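Local atomic coordinates of putative fructosamine-3-kinase (Thermobifida fusca YX, PDB entry 3F7W), a protein that probably acts as a kinase of the fructosamine kinase family, transferring phosphate to a sugar-derived substrate that has not been established. Residues A[144-149]-A[176-181]; A[153-158]-A[166-171]; A[160-165]-A[265-270]. All blocks are in the same frame, centred on the assembly; numbering follows the deposited sequence.

Contact 1 of 3, residues A[144-149]-A[176-181]; sequences FYAEQR and DALDHL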
loop_
_atom_site.group_PDB
_atom_site.type_symbol
_atom_site.label_atom_id
_atom_site.label_comp_id
_atom_site.label_asym_id
_atom_site.label_seq_id
_atom_site.Cartn_x
_atom_site.Cartn_y
_atom_site.Cartn_z
ATOM N N PHE A 144 0.106 -3.604 17.708
ATOM C CA PHE A 144 -0.561 -3.315 16.464
ATOM C C PHE A 144 -0.201 -4.339 15.372
ATOM O O PHE A 144 -1.076 -4.885 14.695
ATOM C CB PHE A 144 -0.179 -1.894 16.032
ATOM C CG PHE A 144 -0.575 -1.556 14.642
ATOM C CD1 PHE A 144 -1.902 -1.317 14.323
ATOM C CD2 PHE A 144 0.389 -1.461 13.642
ATOM C CE1 PHE A 144 -2.262 -1.010 13.024
ATOM C CE2 PHE A 144 0.025 -1.136 12.344
ATOM C CZ PHE A 144 -1.296 -0.915 12.044
ATOM N N TYR A 145 1.092 -4.610 15.206
ATOM C CA TYR A 145 1.533 -5.473 14.123
ATOM C C TYR A 145 1.044 -6.909 14.344
ATOM O O TYR A 145 0.424 -7.500 13.466
ATOM C CB TYR A 145 3.047 -5.439 14.030
ATOM C CG TYR A 145 3.613 -6.046 12.769
ATOM C CD1 TYR A 145 3.280 -5.534 11.524
ATOM C CD2 TYR A 145 4.519 -7.103 12.820
ATOM C CE1 TYR A 145 3.835 -6.068 10.347
ATOM C CE2 TYR A 145 5.077 -7.634 11.659
ATOM C CZ TYR A 145 4.723 -7.118 10.419
ATOM O OH TYR A 145 5.254 -7.638 9.255
ATOM N N ALA A 146 1.286 -7.441 15.543
ATOM C CA ALA A 146 0.870 -8.804 15.881
ATOM C C ALA A 146 -0.640 -8.980 15.704
ATOM O O ALA A 146 -1.084 -9.858 14.963
ATOM C CB ALA A 146 1.310 -9.183 17.293
ATOM N N GLU A 147 -1.423 -8.112 16.328
ATOM C CA GLU A 147 -2.863 -8.324 16.473
ATOM C C GLU A 147 -3.669 -7.879 15.247
ATOM O O GLU A 147 -4.715 -8.471 14.938
ATOM C CB GLU A 147 -3.380 -7.581 17.695
ATOM C CG GLU A 147 -2.731 -8.025 19.005
ATOM C CD GLU A 147 -3.022 -7.091 20.156
ATOM O OE1 GLU A 147 -4.074 -6.451 20.147
ATOM O OE2 GLU A 147 -2.222 -7.022 21.108
ATOM N N GLN A 148 -3.174 -6.853 14.566
ATOM C CA GLN A 148 -3.875 -6.245 13.414
ATOM C C GLN A 148 -3.223 -6.444 12.038
ATOM O O GLN A 148 -3.887 -6.234 11.013
ATOM C CB GLN A 148 -4.103 -4.745 13.691
ATOM C CG GLN A 148 -5.027 -4.584 14.903
ATOM C CD GLN A 148 -5.251 -3.155 15.375
ATOM O OE1 GLN A 148 -5.416 -2.958 16.572
ATOM N NE2 GLN A 148 -5.298 -2.159 14.447
ATOM N N ARG A 149 -1.944 -6.831 11.999
ATOM C CA ARG A 149 -1.251 -7.039 10.730
ATOM C C ARG A 149 -0.793 -8.481 10.464
ATOM O O ARG A 149 -0.580 -8.852 9.300
ATOM C CB ARG A 149 -0.089 -6.046 10.574
ATOM C CG ARG A 149 -0.540 -4.543 10.454
ATOM C CD ARG A 149 -1.265 -4.285 9.144
ATOM N NE ARG A 149 -1.809 -2.947 9.015
ATOM C CZ ARG A 149 -2.989 -2.554 9.501
ATOM N NH1 ARG A 149 -3.757 -3.386 10.195
ATOM N NH2 ARG A 149 -3.404 -1.312 9.294
ATOM N N ASP A 176 6.060 -14.073 19.557
ATOM C CA ASP A 176 6.466 -14.221 20.954
ATOM C C ASP A 176 7.792 -13.518 21.232
ATOM O O ASP A 176 8.058 -13.160 22.384
ATOM C CB ASP A 176 6.567 -15.699 21.335
ATOM C CG ASP A 176 5.206 -16.383 21.435
ATOM O OD1 ASP A 176 4.153 -15.697 21.408
ATOM O OD2 ASP A 176 5.194 -17.630 21.547
ATOM N N ALA A 177 8.611 -13.339 20.186
ATOM C CA ALA A 177 9.932 -12.701 20.283
ATOM C C ALA A 177 9.895 -11.240 19.843
ATOM O O ALA A 177 10.921 -10.554 19.807
ATOM C CB ALA A 177 10.949 -13.495 19.457
ATOM N N LEU A 178 8.696 -10.758 19.533
ATOM C CA LEU A 178 8.539 -9.488 18.845
ATOM C C LEU A 178 9.052 -8.304 19.650
ATOM O O LEU A 178 9.595 -7.366 19.078
ATOM C CB LEU A 178 7.074 -9.273 18.424
ATOM C CG LEU A 178 6.747 -8.140 17.464
ATOM C CD1 LEU A 178 7.620 -8.209 16.215
ATOM C CD2 LEU A 178 5.235 -8.156 17.102
ATOM N N ASP A 179 8.902 -8.312 20.973
ATOM C CA ASP A 179 9.335 -7.139 21.757
ATOM C C ASP A 179 10.870 -7.077 21.934
ATOM O O ASP A 179 11.388 -6.123 22.510
ATOM C CB ASP A 179 8.561 -7.007 23.092
ATOM C CG ASP A 179 7.343 -6.065 22.982
ATOM O OD1 ASP A 179 7.520 -4.816 23.021
ATOM O OD2 ASP A 179 6.204 -6.575 22.857
ATOM N N HIS A 180 11.590 -8.078 21.426
ATOM C CA HIS A 180 13.026 -7.916 21.147
ATOM C C HIS A 180 13.244 -7.585 19.676
ATOM O O HIS A 180 13.947 -6.635 19.338
ATOM C CB HIS A 180 13.834 -9.170 21.465
ATOM C CG HIS A 180 15.208 -9.168 20.855
ATOM N ND1 HIS A 180 16.185 -8.263 21.219
ATOM C CD2 HIS A 180 15.758 -9.945 19.891
ATOM C CE1 HIS A 180 17.278 -8.491 20.512
ATOM N NE2 HIS A 180 17.045 -9.504 19.696
ATOM N N LEU A 181 12.597 -8.350 18.803
ATOM C CA LEU A 181 12.843 -8.243 17.350
ATOM C C LEU A 181 12.477 -6.871 16.770
ATOM O O LEU A 181 13.074 -6.433 15.791
ATOM C CB LEU A 181 12.091 -9.351 16.594
ATOM C CG LEU A 181 12.546 -10.777 16.937
ATOM C CD1 LEU A 181 11.646 -11.783 16.257
ATOM C CD2 LEU A 181 14.003 -11.034 16.552
#
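Leu178 points one methyl, CD2, at the helix that carries Tyr145 and Ala146. The nearer partner is the methyl of Ala146: CB lies 4.1 Å from Leu178 CD2. The same CD2 also comes up to the edge of the Tyr145 ring, close to the ring plane, at 4.5 Å from Tyr145 CD2. So the leucine does not lie over a ring face. Its first torsion puts CG opposite the backbone N (chi1 -168°), and this carries the branch out toward the other helix.

Tyr145 has a similar first torsion (chi1 -167°), and its ring leads away from Leu178 toward helix 251-270, so the leucine meets only the edge at CD2. The phenol end is engaged with that helix, where OH hydrogen-bonds to Leu257 O and to His261 N. These two bonds, and stacking on Trp141, help fix the turn of the ring and so the edge that Leu178 meets. Leu178 itself also rests on Pro142 and Leu257, while Leu175 touches Ala146.

The helix 141-159 has a wider pi-type turn at 145-149. No hydrogen bond links the two segments. The contact is small, with 99 Å² buried, and wholly apolar. It therefore sets no direction by bonding and depends on shape and on the exclusion of water from Leu178 and the Tyr145 ring.

Contact 2 of 3, residues A[153-158]-A[166-171]; sequences YLRRAA and GDVRLV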
loop_
_atom_site.group_PDB
_atom_site.type_symbol
_atom_site.label_atom_id
_atom_site.label_comp_id
_atom_site.label_asym_id
_atom_site.label_seq_id
_atom_site.Cartn_x
_atom_site.Cartn_y
_atom_site.Cartn_z
ATOM N N TYR A 153 -4.426 -12.616 9.274
ATOM C CA TYR A 153 -4.104 -13.254 7.985
ATOM C C TYR A 153 -3.505 -14.643 8.210
ATOM O O TYR A 153 -3.712 -15.542 7.414
ATOM C CB TYR A 153 -3.142 -12.364 7.167
ATOM C CG TYR A 153 -3.726 -10.974 7.064
ATOM C CD1 TYR A 153 -4.855 -10.752 6.275
ATOM C CD2 TYR A 153 -3.246 -9.923 7.828
ATOM C CE1 TYR A 153 -5.459 -9.499 6.214
ATOM C CE2 TYR A 153 -3.841 -8.645 7.772
ATOM C CZ TYR A 153 -4.963 -8.462 6.968
ATOM O OH TYR A 153 -5.609 -7.258 6.905
ATOM N N LEU A 154 -2.752 -14.797 9.291
ATOM C CA LEU A 154 -2.248 -16.121 9.692
ATOM C C LEU A 154 -3.399 -17.112 9.937
ATOM O O LEU A 154 -3.392 -18.238 9.415
ATOM C CB LEU A 154 -1.363 -16.002 10.932
ATOM C CG LEU A 154 -0.683 -17.286 11.444
ATOM C CD1 LEU A 154 0.342 -17.766 10.388
ATOM C CD2 LEU A 154 0.011 -16.999 12.791
ATOM N N ARG A 155 -4.392 -16.684 10.716
ATOM C CA ARG A 155 -5.550 -17.523 11.008
ATOM C C ARG A 155 -6.350 -17.819 9.749
ATOM O O ARG A 155 -6.793 -18.945 9.542
ATOM C CB ARG A 155 -6.464 -16.880 12.061
ATOM C CG ARG A 155 -5.785 -16.558 13.397
ATOM C CD ARG A 155 -5.391 -17.800 14.176
ATOM N NE ARG A 155 -4.625 -17.440 15.373
ATOM C CZ ARG A 155 -3.433 -17.925 15.709
ATOM N NH1 ARG A 155 -2.823 -18.838 14.969
ATOM N NH2 ARG A 155 -2.855 -17.503 16.829
ATOM N N ARG A 156 -6.520 -16.815 8.897
ATOM C CA ARG A 156 -7.266 -17.002 7.661
ATOM C C ARG A 156 -6.580 -18.028 6.745
ATOM O O ARG A 156 -7.234 -18.920 6.220
ATOM C CB ARG A 156 -7.433 -15.673 6.929
ATOM C CG ARG A 156 -8.332 -15.784 5.746
ATOM C CD ARG A 156 -8.428 -14.482 4.998
ATOM N NE ARG A 156 -9.219 -14.700 3.802
ATOM C CZ ARG A 156 -10.550 -14.686 3.766
ATOM N NH1 ARG A 156 -11.258 -14.458 4.863
ATOM N NH2 ARG A 156 -11.176 -14.911 2.617
ATOM N N ALA A 157 -5.269 -17.892 6.561
ATOM C CA ALA A 157 -4.508 -18.796 5.706
ATOM C C ALA A 157 -4.515 -20.229 6.284
ATOM O O ALA A 157 -4.647 -21.220 5.551
ATOM C CB ALA A 157 -3.068 -18.272 5.493
ATOM N N ALA A 158 -4.407 -20.334 7.602
ATOM C CA ALA A 158 -4.454 -21.639 8.267
ATOM C C ALA A 158 -5.832 -22.287 8.046
ATOM O O ALA A 158 -5.927 -23.467 7.710
ATOM C CB ALA A 158 -4.137 -21.489 9.754
ATOM N N GLY A 166 2.479 -26.321 11.831
ATOM C CA GLY A 166 3.906 -26.011 12.018
ATOM C C GLY A 166 4.287 -24.637 11.486
ATOM O O GLY A 166 5.051 -23.917 12.118
ATOM N N ASP A 167 3.746 -24.279 10.326
ATOM C CA ASP A 167 3.884 -22.911 9.781
ATOM C C ASP A 167 3.340 -21.875 10.755
ATOM O O ASP A 167 3.994 -20.893 11.055
ATOM C CB ASP A 167 3.102 -22.757 8.477
ATOM C CG ASP A 167 3.624 -23.619 7.349
ATOM O OD1 ASP A 167 4.789 -24.093 7.387
ATOM O OD2 ASP A 167 2.833 -23.825 6.406
ATOM N N VAL A 168 2.143 -22.128 11.273
ATOM C CA VAL A 168 1.514 -21.235 12.250
ATOM C C VAL A 168 2.356 -21.099 13.512
ATOM O O VAL A 168 2.578 -20.000 13.994
ATOM C CB VAL A 168 0.098 -21.727 12.624
ATOM C CG1 VAL A 168 -0.453 -20.947 13.840
ATOM C CG2 VAL A 168 -0.836 -21.604 11.405
ATOM N N ARG A 169 2.834 -22.223 14.041
ATOM C CA ARG A 169 3.717 -22.181 15.202
ATOM C C ARG A 169 5.000 -21.389 14.942
ATOM O O ARG A 169 5.451 -20.644 15.822
ATOM C CB ARG A 169 4.021 -23.582 15.690
ATOM C CG ARG A 169 2.931 -24.118 16.621
ATOM C CD ARG A 169 3.345 -25.413 17.348
ATOM N NE ARG A 169 3.638 -26.509 16.421
ATOM C CZ ARG A 169 2.733 -27.325 15.871
ATOM N NH1 ARG A 169 1.430 -27.200 16.139
ATOM N NH2 ARG A 169 3.141 -28.276 15.038
ATOM N N LEU A 170 5.563 -21.532 13.738
ATOM C CA LEU A 170 6.752 -20.768 13.342
ATOM C C LEU A 170 6.480 -19.266 13.373
ATOM O O LEU A 170 7.274 -18.489 13.923
ATOM C CB LEU A 170 7.245 -21.193 11.946
ATOM C CG LEU A 170 8.267 -20.266 11.277
ATOM C CD1 LEU A 170 9.521 -20.066 12.168
ATOM C CD2 LEU A 170 8.638 -20.761 9.874
ATOM N N VAL A 171 5.357 -18.835 12.804
ATOM C CA VAL A 171 5.039 -17.404 12.828
ATOM C C VAL A 171 4.757 -16.954 14.269
ATOM O O VAL A 171 5.104 -15.840 14.661
ATOM C CB VAL A 171 3.875 -17.029 11.866
ATOM C CG1 VAL A 171 3.477 -15.534 12.034
ATOM C CG2 VAL A 171 4.280 -17.325 10.431
#
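Leu154 reaches from helix 141-159 across to Val168 and Val171 of helix 165-176. From CB the chain turns to CG, which stands opposite the backbone N (chi1 -177°), and this aims both methyls at the facing helix. CD1 meets the backbone of Val168 at its CA, 4.1 Å away, and lies 3.9 Å from Val171 CB. CD2 closes on Val171 CG1 at 3.8 Å and on Val168 CG1 at 4.1 Å. Leucine and Val171 thus meet tip to tip, with the two methyls of Leu154 spread over the valine branch. With an alanine here both methyls are gone, and Val171 and Val168 would probably face a gap on the side toward helix 141-159.

Val168 is flanked by two more residues. On one branch, CG2 touches Ala158 CB at 3.7 Å. On the other, CG1 sits at the edge of the Arg155 guanidinium, in its plane, 3.4 Å from Arg155 NH1. This approach holds for one of two modelled positions of the arginine. In it the chain bends at chi2 (-68°) and crosses the valine at about a right angle. The charge is paired with Glu172, one residue past the segment, through a salt bridge from NH2.

The two helices run almost antiparallel, at 172°, with their axes 10.5 Å apart at closest approach. They are the arms of a helical hairpin joined by a short loop. Leu264 of helix 251-270 and Leu163 of that loop also touch Leu154. On another flank of helix 165-176, Leu170 packs on helix 275-286. Tyr153 faces strand 131-133.

Contact 3 of 3, residues A[160-165]-A[265-270]; sequences RGALTP and VHVCLF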
loop_
_atom_site.group_PDB
_atom_site.type_symbol
_atom_site.label_atom_id
_atom_site.label_comp_id
_atom_site.label_asym_id
_atom_site.label_seq_id
_atom_site.Cartn_x
_atom_site.Cartn_y
_atom_site.Cartn_z
ATOM N N ARG A 160 -7.893 -21.829 5.590
ATOM C CA ARG A 160 -8.018 -22.210 4.183
ATOM C C ARG A 160 -7.072 -23.348 3.830
ATOM O O ARG A 160 -7.097 -23.859 2.710
ATOM C CB ARG A 160 -7.716 -20.995 3.303
ATOM C CG ARG A 160 -8.719 -19.850 3.451
ATOM C CD ARG A 160 -8.106 -18.510 3.081
ATOM N NE ARG A 160 -7.776 -18.397 1.660
ATOM C CZ ARG A 160 -8.662 -18.127 0.704
ATOM N NH1 ARG A 160 -9.944 -17.934 1.004
ATOM N NH2 ARG A 160 -8.265 -18.052 -0.559
ATOM N N GLY A 161 -6.216 -23.738 4.772
ATOM C CA GLY A 161 -5.324 -24.868 4.587
ATOM C C GLY A 161 -4.110 -24.554 3.742
ATOM O O GLY A 161 -3.434 -25.484 3.285
ATOM N N ALA A 162 -3.796 -23.265 3.578
ATOM C CA ALA A 162 -2.608 -22.825 2.855
ATOM C C ALA A 162 -1.366 -22.904 3.729
ATOM O O ALA A 162 -0.246 -22.987 3.218
ATOM C CB ALA A 162 -2.789 -21.400 2.336
ATOM N N LEU A 163 -1.566 -22.883 5.043
ATOM C CA LEU A 163 -0.471 -22.971 6.000
ATOM C C LEU A 163 -0.747 -24.128 6.959
ATOM O O LEU A 163 -1.897 -24.366 7.336
ATOM C CB LEU A 163 -0.315 -21.667 6.780
ATOM C CG LEU A 163 0.102 -20.402 6.024
ATOM C CD1 LEU A 163 0.194 -19.217 6.968
ATOM C CD2 LEU A 163 1.427 -20.616 5.267
ATOM N N THR A 164 0.318 -24.831 7.350
ATOM C CA THR A 164 0.217 -25.992 8.254
ATOM C C THR A 164 0.275 -25.534 9.710
ATOM O O THR A 164 0.702 -24.409 9.993
ATOM C CB THR A 164 1.396 -26.960 8.057
ATOM O OG1 THR A 164 2.618 -26.280 8.378
ATOM C CG2 THR A 164 1.458 -27.476 6.617
ATOM N N PRO A 165 -0.111 -26.408 10.650
ATOM C CA PRO A 165 0.053 -26.039 12.065
ATOM C C PRO A 165 1.507 -25.676 12.465
ATOM O O PRO A 165 1.719 -24.799 13.305
ATOM C CB PRO A 165 -0.446 -27.278 12.806
ATOM C CG PRO A 165 -1.364 -27.966 11.820
ATOM C CD PRO A 165 -0.738 -27.735 10.493
ATOM N N VAL A 265 -0.703 -11.838 3.637
ATOM C CA VAL A 265 -1.770 -11.377 2.752
ATOM C C VAL A 265 -1.691 -12.096 1.407
ATOM O O VAL A 265 -2.711 -12.519 0.881
ATOM C CB VAL A 265 -1.740 -9.841 2.583
ATOM C CG1 VAL A 265 -2.756 -9.378 1.499
ATOM C CG2 VAL A 265 -2.056 -9.190 3.921
ATOM N N HIS A 266 -0.487 -12.272 0.870
ATOM C CA HIS A 266 -0.334 -12.921 -0.443
ATOM C C HIS A 266 -0.776 -14.390 -0.387
ATOM O O HIS A 266 -1.454 -14.893 -1.297
ATOM C CB HIS A 266 1.086 -12.768 -0.973
ATOM C CG HIS A 266 1.518 -11.343 -1.076
ATOM N ND1 HIS A 266 0.630 -10.317 -1.353
ATOM C CD2 HIS A 266 2.730 -10.759 -0.913
ATOM C CE1 HIS A 266 1.275 -9.164 -1.329
ATOM N NE2 HIS A 266 2.553 -9.404 -1.089
ATOM N N VAL A 267 -0.410 -15.065 0.696
ATOM C CA VAL A 267 -0.797 -16.457 0.876
ATOM C C VAL A 267 -2.323 -16.513 0.978
ATOM O O VAL A 267 -2.962 -17.369 0.361
ATOM C CB VAL A 267 -0.107 -17.107 2.084
ATOM C CG1 VAL A 267 -0.703 -18.527 2.348
ATOM C CG2 VAL A 267 1.382 -17.255 1.798
ATOM N N CYS A 268 -2.916 -15.551 1.680
ATOM C CA CYS A 268 -4.390 -15.482 1.744
ATOM C C CYS A 268 -5.057 -15.296 0.400
ATOM O O CYS A 268 -6.001 -15.999 0.087
ATOM C CB CYS A 268 -4.853 -14.378 2.683
ATOM S SG CYS A 268 -4.625 -14.803 4.425
ATOM N N LEU A 269 -4.560 -14.337 -0.375
ATOM C CA LEU A 269 -5.169 -13.927 -1.630
ATOM C C LEU A 269 -4.827 -14.816 -2.804
ATOM O O LEU A 269 -5.675 -15.013 -3.679
ATOM C CB LEU A 269 -4.778 -12.486 -1.967
ATOM C CG LEU A 269 -5.396 -11.379 -1.139
ATOM C CD1 LEU A 269 -4.807 -10.039 -1.611
ATOM C CD2 LEU A 269 -6.924 -11.416 -1.226
ATOM N N PHE A 270 -3.613 -15.366 -2.829
ATOM C CA PHE A 270 -3.079 -16.009 -4.039
ATOM C C PHE A 270 -2.645 -17.446 -3.836
ATOM O O PHE A 270 -2.352 -18.138 -4.810
ATOM C CB PHE A 270 -1.944 -15.150 -4.633
ATOM C CG PHE A 270 -2.375 -13.732 -4.925
ATOM C CD1 PHE A 270 -3.333 -13.498 -5.888
ATOM C CD2 PHE A 270 -1.888 -12.648 -4.190
ATOM C CE1 PHE A 270 -3.788 -12.233 -6.144
ATOM C CE2 PHE A 270 -2.342 -11.379 -4.437
ATOM C CZ PHE A 270 -3.312 -11.171 -5.447
HETATM O O HOH W 1 -5.079 -19.106 0.822
#
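Val267 and Ala162 form the tight part of this contact, with Ala162 CB 3.6 Å from Val267 CG1. Leu163 joins from the side and crosses the valine obliquely, its CD2 at 4.2 Å from the same CG1. That one methyl takes both loop residues because CG1 stands opposite the backbone N (chi1 172°) and faces the loop. Ala157 of helix 141-159 packs on both Leu163 and Val267, and Tyr274 also touches Val267.

The other side is polar and looser. The exposed Arg160 bends at chi3 (67°) and brings its guanidinium obliquely to the end of helix 251-270. Arg160 NH2 lies 3.1 Å from Cys268 O. A water links the two segments more clearly. It accepts from Arg160 NE at 2.9 Å, in the guanidinium plane, and donates to Val267 O at 2.8 Å. The positive group thus stands beside carbonyls of the last helical turn, where it would probably be favoured by the helix dipole.

The loop itself is a helix-to-helix connection. Gly161 has positive phi (78°) in a Schellman motif that closes helix 141-159. Thr164 is the N-cap of the next helix, its side chain capping a backbone N there, and Asp167 OD2 bonds back to Thr164 N. This is a capping box. Such a stop-and-start turn is characteristic of an antiparallel helical hairpin, here laid against a third helix in the helical part of a kinase-like fold.

How the contacts relate
Along the chain, helix 141-159 comes first and supplies one side of contacts 1 and 2. The turn at 160-165 follows, then helix 165-176 and the short helix 178-181. Contact 2 closes the short hairpin loop, and contact 1 closes a longer one that encloses it. Contact 3 starts in the hairpin turn and reaches about a hundred residues on, to helix 251-270. It therefore crosses both of the others. Contacts 2 and 3 lie side by side, their centres 8 Å apart, and a probable hydrogen bond joins Ala162 N to Ala157 O at 3.0 Å. Contacts 1 and 3 do not touch. Together the three tie the hairpin to itself, to the short helix 178-181 and to helix 251-270.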